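Local coordinates for protein L-Ala-D/L-Glu epimerase, a muconate lactonizing enzyme (Klebsiella pneumoniae subsp. pneumoniae MGH 78578, PDB 3FCP) that belongs to the enolase superfamily, in the muconate lactonizing enzyme group, and binds a magnesium ion in a barrel-type C-terminal domain, at residues 106-111 with 279-283; 236-241 with 262-268; 248-254 with 271-277; 284-289 with 316-320. All coordinates share one frame. Numbering follows the deposited sequence.

Interaction 1 (106-111 with 279-283); sequences KSAIET and GGPNS
Segment 106-111 is regular alpha-helix inside helix 103-121 and packs on the irregular link 279-283 between helices 275-278 and 283-294. Lys106 contributes backbone, its carbonyl beside Gly279, while its NZ turns off to Ile99, Gly101 and Asn96. Ser107 sets the register, its CA 3.7 Å from Gly280 CA, with a CA-H...O contact of 3.5 Å from Ser107 CA to Gly279 O. Glu110 (chi1 and chi2 t) reaches the start of the next helix: Ser283 OG donates to Glu110 OE2 at 2.8 Å, and Ser283 N (3.0 Å) and Asn282 N (2.6 Å) donate to Glu110 OE1, whose modelled place is less sure. Water 1 joins Glu110 OE2 (2.6 Å) to Asn282 OD1 (3.1 Å). Thr111 OG1 donates to Ser107 O of its own helix at 2.7 Å and touches Pro281 CD at 3.4 Å. Gly279 and Gly280, at phi/psi 110/19 and 128/171, adopt angles that call for glycine. A buried carboxylate thus meets backbone NH groups and a hydroxyl, tying the N-terminal domain to the barrel domain.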
loop_
_atom_site.group_PDB
_atom_site.type_symbol
_atom_site.label_atom_id
_atom_site.label_comp_id
_atom_site.label_asym_id
_atom_site.label_seq_id
_atom_site.Cartn_x
_atom_site.Cartn_y
_atom_site.Cartn_z
ATOM N N LYS A 106 32.509 -19.312 7.420
ATOM C CA LYS A 106 32.890 -18.793 6.109
ATOM C C LYS A 106 33.745 -17.536 6.237
ATOM O O LYS A 106 34.684 -17.334 5.468
ATOM C CB LYS A 106 31.644 -18.485 5.274
ATOM C CG LYS A 106 30.869 -19.723 4.850
ATOM C CD LYS A 106 29.537 -19.357 4.194
ATOM C CE LYS A 106 28.791 -20.604 3.731
ATOM N NZ LYS A 106 27.403 -20.295 3.257
ATOM N N SER A 107 33.428 -16.692 7.212
ATOM C CA SER A 107 34.186 -15.462 7.409
ATOM C C SER A 107 35.648 -15.735 7.782
ATOM O O SER A 107 36.552 -15.031 7.326
ATOM C CB SER A 107 33.529 -14.608 8.492
ATOM O OG SER A 107 34.355 -13.509 8.820
ATOM N N ALA A 108 35.875 -16.742 8.620
ATOM C CA ALA A 108 37.239 -17.093 9.021
ATOM C C ALA A 108 38.019 -17.553 7.789
ATOM O O ALA A 108 39.170 -17.166 7.589
ATOM C CB ALA A 108 37.217 -18.202 10.079
ATOM N N ILE A 109 37.383 -18.377 6.962
ATOM C CA ILE A 109 38.016 -18.882 5.746
ATOM C C ILE A 109 38.272 -17.775 4.718
ATOM O O ILE A 109 39.349 -17.706 4.118
ATOM C CB ILE A 109 37.142 -19.976 5.073
ATOM C CG1 ILE A 109 37.023 -21.193 5.997
ATOM C CG2 ILE A 109 37.740 -20.361 3.719
ATOM C CD1 ILE A 109 38.354 -21.855 6.331
ATOM N N GLU A 110 37.279 -16.917 4.501
ATOM C CA GLU A 110 37.429 -15.832 3.533
ATOM C C GLU A 110 38.554 -14.909 3.980
ATOM O O GLU A 110 39.334 -14.414 3.160
ATOM C CB GLU A 110 36.123 -15.035 3.399
ATOM C CG GLU A 110 36.152 -14.023 2.271
ATOM C CD GLU A 110 34.843 -13.269 2.112
ATOM O OE1 GLU A 110 34.700 -12.178 2.699
ATOM O OE2 GLU A 110 33.956 -13.776 1.401
ATOM N N THR A 111 38.642 -14.684 5.286
ATOM C CA THR A 111 39.680 -13.822 5.835
ATOM C C THR A 111 41.055 -14.413 5.538
ATOM O O THR A 111 41.959 -13.711 5.073
ATOM C CB THR A 111 39.530 -13.670 7.364
ATOM O OG1 THR A 111 38.275 -13.041 7.661
ATOM C CG2 THR A 111 40.678 -12.821 7.936
ATOM N N GLY A 279 29.796 -13.321 6.191
ATOM C CA GLY A 279 30.636 -14.354 5.609
ATOM C C GLY A 279 32.042 -13.885 5.249
ATOM O O GLY A 279 32.720 -14.517 4.429
ATOM N N GLY A 280 32.488 -12.771 5.832
ATOM C CA GLY A 280 33.839 -12.310 5.560
ATOM C C GLY A 280 34.025 -10.872 5.116
ATOM O O GLY A 280 33.058 -10.166 4.815
ATOM N N PRO A 281 35.280 -10.411 5.054
ATOM C CA PRO A 281 35.639 -9.045 4.647
ATOM C C PRO A 281 35.166 -8.658 3.240
ATOM O O PRO A 281 34.889 -7.496 2.979
ATOM C CB PRO A 281 37.164 -9.037 4.754
ATOM C CG PRO A 281 37.446 -10.075 5.821
ATOM C CD PRO A 281 36.478 -11.176 5.450
ATOM N N ASN A 282 35.088 -9.619 2.322
ATOM C CA ASN A 282 34.616 -9.288 0.976
ATOM C C ASN A 282 33.097 -9.399 0.895
ATOM O O ASN A 282 32.422 -8.522 0.337
ATOM C CB ASN A 282 35.252 -10.203 -0.081
ATOM C CG ASN A 282 34.879 -9.793 -1.504
ATOM O OD1 ASN A 282 34.427 -10.615 -2.304
ATOM N ND2 ASN A 282 35.069 -8.520 -1.823
ATOM N N SER A 283 32.558 -10.475 1.458
ATOM C CA SER A 283 31.112 -10.700 1.443
ATOM C C SER A 283 30.327 -9.562 2.089
ATOM O O SER A 283 29.245 -9.202 1.624
ATOM C CB SER A 283 30.772 -12.015 2.152
ATOM O OG SER A 283 31.256 -13.125 1.416
HETATM O O HOH W 1 33.463 -13.361 -1.137
#

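Interaction 2 (236-241 with 262-268); sequences LVRLSQ and LAQQGFT
Val237, Ser240 and Phe267 carry the centre of this contact, in which helical segment 236-241 packs against the end of helix 256-264 and the chain that follows it. Val237 (chi1 t) loses the most surface: its CG2 meets Leu262 CD2 at 3.6 Å and Phe267 CB at 4.1 Å, while CG1 lies 3.9 Å from Gly266 C. The Val237 and Phe267 CA atoms are 4.6 Å apart, and those of Ser240 and Thr268 5.6 Å. Ser240 (chi1 p) donates from OG to Val237 O of its own helix (2.7 Å) and accepts a nearly straight hydrogen bond from Thr268 N (3.2 Å, 166°); the hydroxyl so links a helix to the extended chain beyond Phe267. Phe267 (chi1 t) sets CE1 3.9 Å from Leu236 CG. Before it the helix terminates in a Schellman motif: Gly266, at phi/psi 112/5, is first to leave helical angles, with Gly266 N bonded to Ala263 O (2.9 Å) and Phe267 N to Leu262 O (3.2 Å). Beneath the contact lies the barrel sheet, where Leu236 and Phe267 rest on Ile247 of strand 246-249 and Leu262 on Ala249 and Tyr271 of strand 270-273, while Thr268 packs on Arg238 of a second subunit.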
loop_
_atom_site.group_PDB
_atom_site.type_symbol
_atom_site.label_atom_id
_atom_site.label_comp_id
_atom_site.label_asym_id
_atom_site.label_seq_id
_atom_site.Cartn_x
_atom_site.Cartn_y
_atom_site.Cartn_z
ATOM N N LEU A 236 10.773 -2.800 14.049
ATOM C CA LEU A 236 12.004 -2.052 13.801
ATOM C C LEU A 236 11.745 -0.974 12.744
ATOM O O LEU A 236 12.150 0.173 12.903
ATOM C CB LEU A 236 13.124 -2.985 13.321
ATOM C CG LEU A 236 14.494 -2.308 13.176
ATOM C CD1 LEU A 236 15.004 -1.918 14.565
ATOM C CD2 LEU A 236 15.488 -3.248 12.508
ATOM N N VAL A 237 11.067 -1.348 11.666
ATOM C CA VAL A 237 10.749 -0.403 10.602
ATOM C C VAL A 237 9.862 0.730 11.100
ATOM O O VAL A 237 10.113 1.900 10.799
ATOM C CB VAL A 237 10.033 -1.106 9.425
ATOM C CG1 VAL A 237 9.531 -0.076 8.420
ATOM C CG2 VAL A 237 11.000 -2.089 8.753
ATOM N N ARG A 238 8.822 0.381 11.853
ATOM C CA ARG A 238 7.896 1.376 12.383
ATOM C C ARG A 238 8.648 2.363 13.281
ATOM O O ARG A 238 8.473 3.579 13.174
ATOM C CB ARG A 238 6.775 0.688 13.174
ATOM C CG ARG A 238 5.741 1.648 13.760
ATOM C CD ARG A 238 4.595 0.901 14.457
ATOM N NE ARG A 238 5.056 0.016 15.525
ATOM C CZ ARG A 238 4.990 -1.311 15.477
ATOM N NH1 ARG A 238 4.475 -1.911 14.412
ATOM N NH2 ARG A 238 5.454 -2.039 16.486
ATOM N N LEU A 239 9.492 1.833 14.155
ATOM C CA LEU A 239 10.273 2.677 15.047
ATOM C C LEU A 239 11.194 3.607 14.246
ATOM O O LEU A 239 11.290 4.791 14.548
ATOM C CB LEU A 239 11.092 1.810 16.006
ATOM C CG LEU A 239 10.258 1.027 17.027
ATOM C CD1 LEU A 239 11.103 -0.047 17.681
ATOM C CD2 LEU A 239 9.694 1.996 18.070
ATOM N N SER A 240 11.840 3.085 13.205
ATOM C CA SER A 240 12.744 3.912 12.403
ATOM C C SER A 240 12.003 5.047 11.702
ATOM O O SER A 240 12.593 6.069 11.364
ATOM C CB SER A 240 13.483 3.065 11.357
ATOM O OG SER A 240 12.656 2.739 10.249
ATOM N N GLN A 241 10.707 4.865 11.484
ATOM C CA GLN A 241 9.907 5.888 10.820
ATOM C C GLN A 241 9.264 6.886 11.786
ATOM O O GLN A 241 8.873 7.977 11.375
ATOM C CB GLN A 241 8.822 5.225 9.963
ATOM C CG GLN A 241 9.365 4.505 8.724
ATOM C CD GLN A 241 8.352 3.562 8.089
ATOM O OE1 GLN A 241 8.605 2.978 7.034
ATOM N NE2 GLN A 241 7.204 3.402 8.734
ATOM N N LEU A 262 15.064 -5.398 4.286
ATOM C CA LEU A 262 14.741 -4.397 5.307
ATOM C C LEU A 262 14.555 -3.003 4.696
ATOM O O LEU A 262 13.603 -2.294 5.016
ATOM C CB LEU A 262 15.850 -4.334 6.357
ATOM C CG LEU A 262 15.508 -4.435 7.847
ATOM C CD1 LEU A 262 16.635 -3.769 8.635
ATOM C CD2 LEU A 262 14.177 -3.773 8.167
ATOM N N ALA A 263 15.478 -2.610 3.824
ATOM C CA ALA A 263 15.410 -1.303 3.175
ATOM C C ALA A 263 14.120 -1.163 2.345
ATOM O O ALA A 263 13.424 -0.149 2.411
ATOM C CB ALA A 263 16.643 -1.109 2.282
ATOM N N GLN A 264 13.809 -2.197 1.573
ATOM C CA GLN A 264 12.623 -2.207 0.722
ATOM C C GLN A 264 11.368 -2.062 1.586
ATOM O O GLN A 264 10.383 -1.441 1.188
ATOM C CB GLN A 264 12.599 -3.524 -0.077
ATOM C CG GLN A 264 11.415 -3.720 -1.014
ATOM C CD GLN A 264 10.129 -4.046 -0.284
ATOM O OE1 GLN A 264 10.064 -5.000 0.487
ATOM N NE2 GLN A 264 9.096 -3.250 -0.525
ATOM N N GLN A 265 11.431 -2.623 2.786
ATOM C CA GLN A 265 10.324 -2.582 3.726
ATOM C C GLN A 265 10.094 -1.169 4.272
ATOM O O GLN A 265 9.045 -0.886 4.850
ATOM C CB GLN A 265 10.611 -3.544 4.871
ATOM C CG GLN A 265 9.386 -4.094 5.563
ATOM C CD GLN A 265 9.752 -5.164 6.573
ATOM O OE1 GLN A 265 10.572 -6.047 6.284
ATOM N NE2 GLN A 265 9.148 -5.099 7.760
ATOM N N GLY A 266 11.081 -0.292 4.095
ATOM C CA GLY A 266 10.943 1.077 4.561
ATOM C C GLY A 266 11.839 1.490 5.718
ATOM O O GLY A 266 11.715 2.601 6.236
ATOM N N PHE A 267 12.743 0.611 6.135
ATOM C CA PHE A 267 13.639 0.935 7.240
ATOM C C PHE A 267 14.570 2.086 6.881
ATOM O O PHE A 267 15.139 2.125 5.793
ATOM C CB PHE A 267 14.505 -0.273 7.619
ATOM C CG PHE A 267 15.545 0.038 8.666
ATOM C CD1 PHE A 267 15.204 0.081 10.012
ATOM C CD2 PHE A 267 16.856 0.318 8.300
ATOM C CE1 PHE A 267 16.157 0.397 10.986
ATOM C CE2 PHE A 267 17.819 0.637 9.258
ATOM C CZ PHE A 267 17.468 0.677 10.609
ATOM N N THR A 268 14.724 3.029 7.799
ATOM C CA THR A 268 15.626 4.144 7.573
ATOM C C THR A 268 16.498 4.281 8.816
ATOM O O THR A 268 16.006 4.231 9.946
ATOM C CB THR A 268 14.864 5.464 7.291
ATOM O OG1 THR A 268 15.813 6.515 7.049
ATOM C CG2 THR A 268 13.970 5.843 8.462
#

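Interaction 3 (248-254 with 271-277); sequences LADEAVA and YALKIAK. With MG (magnesium ion), chain I.
This is a buried contact between neighbouring parallel strands and the loops at their C-terminal ends, within the beta-alpha-beta unit of strand 246-249, helix 256-264 and strand 270-273, and forms part of the magnesium site, whose position at the strand ends is characteristic of the enolase superfamily. Ala249 pairs with Tyr271 at a CA-CA distance of 4.9 Å, and Ala272 N donates to Ala249 O at 2.8 Å. Beyond the strand, Asp250 opens a type I turn closed by Val253 N on Asp250 O (2.9 Å). Asp250 (chi1 t) binds the ion through OD2 at 2.3 Å and Glu251 through OE2 at 2.2 Å; Asn201 and waters 4, 5 and 6 complete the ligands. The carboxylate of Asp250 also meets two lysines: Lys274 NZ lies 3.1 Å from OD2, and Lys277 NZ 2.9 Å from OD1, a salt-bridge network. Lys277, with chi1 and chi3 m, brings NZ to Asp250 O (2.9 Å), Val253 O (2.7 Å) and Ala272 O (2.8 Å), holding the turn against the other strand end. Water 3 links Ala254 O (2.9 Å) and Lys274 N (3.1 Å). At the turn's end, Val253 CG2 sits over the face of the Tyr271 ring, 4.2 Å from its centroid, in a CH-pi contact. Strands 223-225 and 297-300 flank the pair in the barrel sheet, and Leu262 of helix 256-264 and Leu287 of helix 283-294 cover Tyr271.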
loop_
_atom_site.group_PDB
_atom_site.type_symbol
_atom_site.label_atom_id
_atom_site.label_comp_id
_atom_site.label_asym_id
_atom_site.label_seq_id
_atom_site.Cartn_x
_atom_site.Cartn_y
_atom_site.Cartn_z
ATOM N N LEU A 248 19.853 1.844 14.574
ATOM C CA LEU A 248 20.917 1.005 14.033
ATOM C C LEU A 248 20.436 -0.451 14.033
ATOM O O LEU A 248 20.093 -0.996 15.081
ATOM C CB LEU A 248 22.169 1.115 14.915
ATOM C CG LEU A 248 23.592 0.942 14.355
ATOM C CD1 LEU A 248 24.396 0.092 15.335
ATOM C CD2 LEU A 248 23.600 0.331 12.959
ATOM N N ALA A 249 20.401 -1.075 12.863
ATOM C CA ALA A 249 19.978 -2.467 12.781
ATOM C C ALA A 249 21.186 -3.391 12.983
ATOM O O ALA A 249 22.250 -3.155 12.408
ATOM C CB ALA A 249 19.338 -2.734 11.419
ATOM N N ASP A 250 21.035 -4.421 13.809
ATOM C CA ASP A 250 22.127 -5.373 14.018
ATOM C C ASP A 250 21.640 -6.766 13.631
ATOM O O ASP A 250 21.753 -7.153 12.468
ATOM C CB ASP A 250 22.633 -5.365 15.477
ATOM C CG ASP A 250 23.842 -6.291 15.689
ATOM O OD1 ASP A 250 24.364 -6.846 14.692
ATOM O OD2 ASP A 250 24.279 -6.466 16.851
ATOM N N GLU A 251 21.073 -7.503 14.586
ATOM C CA GLU A 251 20.582 -8.853 14.309
ATOM C C GLU A 251 19.576 -8.925 13.160
ATOM O O GLU A 251 19.422 -9.979 12.540
ATOM C CB GLU A 251 19.951 -9.479 15.564
ATOM C CG GLU A 251 20.939 -10.021 16.601
ATOM C CD GLU A 251 21.697 -8.930 17.337
ATOM O OE1 GLU A 251 21.207 -7.782 17.398
ATOM O OE2 GLU A 251 22.782 -9.230 17.871
ATOM N N ALA A 252 18.893 -7.816 12.877
ATOM C CA ALA A 252 17.906 -7.781 11.795
ATOM C C ALA A 252 18.544 -7.846 10.406
ATOM O O ALA A 252 17.864 -8.099 9.413
ATOM C CB ALA A 252 17.051 -6.518 11.903
ATOM N N VAL A 253 19.847 -7.613 10.329
ATOM C CA VAL A 253 20.512 -7.634 9.033
ATOM C C VAL A 253 21.875 -8.304 9.106
ATOM O O VAL A 253 22.762 -7.858 9.835
ATOM C CB VAL A 253 20.657 -6.194 8.479
ATOM C CG1 VAL A 253 21.449 -5.337 9.461
ATOM C CG2 VAL A 253 21.334 -6.214 7.122
ATOM N N ALA A 254 22.036 -9.387 8.351
ATOM C CA ALA A 254 23.301 -10.115 8.331
ATOM C C ALA A 254 23.936 -10.086 6.942
ATOM O O ALA A 254 25.112 -9.724 6.784
ATOM C CB ALA A 254 23.076 -11.568 8.767
ATOM N N TYR A 271 23.036 0.381 9.262
ATOM C CA TYR A 271 23.270 -1.050 9.435
ATOM C C TYR A 271 24.602 -1.307 10.143
ATOM O O TYR A 271 25.623 -0.668 9.846
ATOM C CB TYR A 271 23.322 -1.788 8.088
ATOM C CG TYR A 271 22.018 -1.928 7.332
ATOM C CD1 TYR A 271 20.785 -1.718 7.955
ATOM C CD2 TYR A 271 22.018 -2.337 5.994
ATOM C CE1 TYR A 271 19.592 -1.916 7.273
ATOM C CE2 TYR A 271 20.827 -2.540 5.301
ATOM C CZ TYR A 271 19.618 -2.328 5.948
ATOM O OH TYR A 271 18.442 -2.521 5.268
ATOM N N ALA A 272 24.586 -2.252 11.077
ATOM C CA ALA A 272 25.800 -2.634 11.791
ATOM C C ALA A 272 26.461 -3.732 10.963
ATOM O O ALA A 272 26.103 -4.901 11.083
ATOM C CB ALA A 272 25.459 -3.167 13.190
ATOM N N LEU A 273 27.410 -3.356 10.112
ATOM C CA LEU A 273 28.115 -4.334 9.288
ATOM C C LEU A 273 29.033 -5.179 10.175
ATOM O O LEU A 273 29.704 -4.651 11.064
ATOM C CB LEU A 273 28.969 -3.628 8.226
ATOM C CG LEU A 273 28.317 -2.598 7.303
ATOM C CD1 LEU A 273 29.385 -1.936 6.433
ATOM C CD2 LEU A 273 27.268 -3.281 6.440
ATOM N N LYS A 274 29.042 -6.491 9.950
ATOM C CA LYS A 274 29.916 -7.396 10.699
ATOM C C LYS A 274 30.359 -8.495 9.745
ATOM O O LYS A 274 29.528 -9.126 9.097
ATOM C CB LYS A 274 29.182 -8.007 11.902
ATOM C CG LYS A 274 28.796 -6.983 12.980
ATOM C CD LYS A 274 28.208 -7.650 14.212
ATOM C CE LYS A 274 27.829 -6.607 15.275
ATOM N NZ LYS A 274 27.298 -7.249 16.496
ATOM N N ILE A 275 31.664 -8.737 9.654
ATOM C CA ILE A 275 32.126 -9.763 8.728
ATOM C C ILE A 275 31.579 -11.143 9.079
ATOM O O ILE A 275 31.275 -11.935 8.178
ATOM C CB ILE A 275 33.686 -9.803 8.622
ATOM C CG1 ILE A 275 34.324 -10.247 9.936
ATOM C CG2 ILE A 275 34.211 -8.427 8.219
ATOM C CD1 ILE A 275 35.857 -10.398 9.831
ATOM N N ALA A 276 31.415 -11.416 10.376
ATOM C CA ALA A 276 30.899 -12.711 10.835
ATOM C C ALA A 276 29.474 -12.990 10.361
ATOM O O ALA A 276 29.128 -14.134 10.050
ATOM C CB ALA A 276 30.957 -12.796 12.369
ATOM N N LYS A 277 28.643 -11.951 10.322
ATOM C CA LYS A 277 27.255 -12.093 9.891
ATOM C C LYS A 277 27.115 -12.280 8.383
ATOM O O LYS A 277 26.207 -12.975 7.923
ATOM C CB LYS A 277 26.422 -10.865 10.305
ATOM C CG LYS A 277 26.211 -10.685 11.814
ATOM C CD LYS A 277 25.189 -9.586 12.138
ATOM C CE LYS A 277 25.600 -8.215 11.596
ATOM N NZ LYS A 277 24.539 -7.169 11.787
HETATM MG MG MG I . 23.450 -7.313 18.836
HETATM O O HOH W 2 25.465 -9.209 15.785
HETATM O O HOH W 3 26.921 -7.981 8.173
HETATM O O HOH W 4 22.603 -4.953 18.842
HETATM O O HOH W 5 24.677 -6.199 20.616
HETATM O O HOH W 6 25.589 -8.727 19.151
#

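Interaction 4 (284-289 with 316-320); sequences VLALAR and AWSTL
Apolar packing makes up most of this contact between helical segment 284-289 and segment 316-320, where helix 307-317 gives way to a turn. The backbones stay well apart, with CA-CA distances of 7.3 Å for Leu285 and Ala316 and 8.0 Å for Ala288 and Leu320, so side chains fill the space between. Val284 (chi1 p) points CG1 at Trp317 CZ3 (3.8 Å) and Ala316 CB (4.2 Å). Leu285, in the mt rotamer, brings CD2 4.0 Å from Leu320 CD1 and 3.8 Å from Thr319 OG1. Leu320, also mt, has the largest buried area here and sets CD1 3.7 Å from Ala288 CB. The two helices belong to the outer layer of the barrel domain, in line with the TIM-barrel-like fold of the enolase superfamily, and on the inner side Val284 and Trp317 both touch Leu273 of strand 270-273. Segment 316-320 is shaped by a type I turn from Trp317 to Leu320, closed by Leu320 N on Trp317 O at 3.1 Å, and by Thr319 OG1 donating to Ala316 O at 2.8 Å. The polar link across is water 7, accepting from Arg289 NH2 (3.0 Å) and donating to Thr319 O (2.7 Å). The Arg289 guanidinium lays one face over Leu320 CD2, 3.9 Å from NH1, and NH1 bonds to Gln292; Arg289 and Thr319 pack on Asn89 of a neighbouring subunit.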
loop_
_atom_site.group_PDB
_atom_site.type_symbol
_atom_site.label_atom_id
_atom_site.label_comp_id
_atom_site.label_asym_id
_atom_site.label_seq_id
_atom_site.Cartn_x
_atom_site.Cartn_y
_atom_site.Cartn_z
ATOM N N VAL A 284 30.869 -8.983 3.155
ATOM C CA VAL A 284 30.168 -7.900 3.832
ATOM C C VAL A 284 30.033 -6.652 2.953
ATOM O O VAL A 284 29.125 -5.842 3.155
ATOM C CB VAL A 284 30.874 -7.513 5.166
ATOM C CG1 VAL A 284 32.171 -6.771 4.882
ATOM C CG2 VAL A 284 29.929 -6.671 6.032
ATOM N N LEU A 285 30.922 -6.503 1.971
ATOM C CA LEU A 285 30.880 -5.348 1.078
ATOM C C LEU A 285 29.619 -5.287 0.215
ATOM O O LEU A 285 29.184 -4.196 -0.167
ATOM C CB LEU A 285 32.128 -5.320 0.181
ATOM C CG LEU A 285 33.450 -5.215 0.948
ATOM C CD1 LEU A 285 34.623 -5.242 -0.027
ATOM C CD2 LEU A 285 33.466 -3.926 1.761
ATOM N N ALA A 286 29.029 -6.443 -0.095
ATOM C CA ALA A 286 27.799 -6.452 -0.894
ATOM C C ALA A 286 26.679 -5.807 -0.068
ATOM O O ALA A 286 25.886 -5.014 -0.574
ATOM C CB ALA A 286 27.415 -7.886 -1.282
ATOM N N LEU A 287 26.626 -6.152 1.214
ATOM C CA LEU A 287 25.624 -5.596 2.117
ATOM C C LEU A 287 25.855 -4.086 2.202
ATOM O O LEU A 287 24.911 -3.293 2.179
ATOM C CB LEU A 287 25.780 -6.204 3.514
ATOM C CG LEU A 287 24.589 -6.331 4.469
ATOM C CD1 LEU A 287 25.115 -6.212 5.889
ATOM C CD2 LEU A 287 23.507 -5.292 4.192
ATOM N N ALA A 288 27.115 -3.688 2.304
ATOM C CA ALA A 288 27.443 -2.266 2.384
ATOM C C ALA A 288 26.937 -1.504 1.152
ATOM O O ALA A 288 26.363 -0.424 1.282
ATOM C CB ALA A 288 28.952 -2.077 2.533
ATOM N N ARG A 289 27.142 -2.063 -0.039
ATOM C CA ARG A 289 26.694 -1.397 -1.263
ATOM C C ARG A 289 25.166 -1.316 -1.355
ATOM O O ARG A 289 24.624 -0.345 -1.877
ATOM C CB ARG A 289 27.263 -2.101 -2.501
ATOM C CG ARG A 289 28.792 -2.079 -2.604
ATOM C CD ARG A 289 29.372 -0.664 -2.548
ATOM N NE ARG A 289 30.825 -0.663 -2.737
ATOM C CZ ARG A 289 31.622 0.366 -2.455
ATOM N NH1 ARG A 289 31.114 1.489 -1.963
ATOM N NH2 ARG A 289 32.928 0.283 -2.678
ATOM N N ALA A 316 38.177 -4.075 5.693
ATOM C CA ALA A 316 36.928 -3.880 4.961
ATOM C C ALA A 316 36.337 -2.503 5.279
ATOM O O ALA A 316 35.943 -1.762 4.375
ATOM C CB ALA A 316 35.926 -4.983 5.322
ATOM N N TRP A 317 36.290 -2.156 6.564
ATOM C CA TRP A 317 35.743 -0.866 6.989
ATOM C C TRP A 317 36.490 0.317 6.368
ATOM O O TRP A 317 35.891 1.358 6.085
ATOM C CB TRP A 317 35.803 -0.725 8.518
ATOM C CG TRP A 317 35.034 -1.749 9.339
ATOM C CD1 TRP A 317 35.154 -1.960 10.690
ATOM C CD2 TRP A 317 34.067 -2.704 8.872
ATOM N NE1 TRP A 317 34.329 -2.981 11.089
ATOM C CE2 TRP A 317 33.653 -3.460 9.995
ATOM C CE3 TRP A 317 33.513 -2.999 7.615
ATOM C CZ2 TRP A 317 32.711 -4.496 9.899
ATOM C CZ3 TRP A 317 32.579 -4.029 7.519
ATOM C CH2 TRP A 317 32.188 -4.767 8.657
ATOM N N SER A 318 37.793 0.154 6.154
ATOM C CA SER A 318 38.626 1.217 5.589
ATOM C C SER A 318 38.230 1.628 4.181
ATOM O O SER A 318 38.502 2.748 3.750
ATOM C CB SER A 318 40.100 0.793 5.570
ATOM O OG SER A 318 40.365 -0.110 4.505
ATOM N N THR A 319 37.597 0.721 3.453
ATOM C CA THR A 319 37.209 1.024 2.084
ATOM C C THR A 319 35.860 1.726 1.992
ATOM O O THR A 319 35.436 2.098 0.898
ATOM C CB THR A 319 37.089 -0.250 1.253
ATOM O OG1 THR A 319 35.930 -0.975 1.686
ATOM C CG2 THR A 319 38.331 -1.127 1.426
ATOM N N LEU A 320 35.200 1.932 3.129
ATOM C CA LEU A 320 33.864 2.531 3.124
ATOM C C LEU A 320 33.687 3.782 3.968
ATOM O O LEU A 320 34.411 3.993 4.935
ATOM C CB LEU A 320 32.845 1.503 3.636
ATOM C CG LEU A 320 32.795 0.123 2.985
ATOM C CD1 LEU A 320 32.108 -0.873 3.925
ATOM C CD2 LEU A 320 32.072 0.233 1.653
HETATM O O HOH W 7 33.848 2.733 -1.234
#

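How the interactions relate
Interaction 3 supplies two of the three protein ligands of the magnesium ion and touches all three other contacts. Toward the N-terminal domain, Gly280 N of interaction 1 lies 2.8 Å from Ile275 O, a probable hydrogen bond, with centres 14 Å apart. Interaction 2 meets it from the outside of the barrel, Leu236 CD2 lying 3.7 Å from Ala252 CB and the Leu236 side chain about 11 Å from the ion. Interaction 4 packs on it through Leu273 CD2 and Leu287 CD1 at 3.7 Å; the Trp317 side chain is about 13 Å from the ion. Interactions 1 and 4 meet at Pro281 O and Ala316 CB (3.6 Å), whereas the centres of interactions 1 and 2 are 27 Å apart.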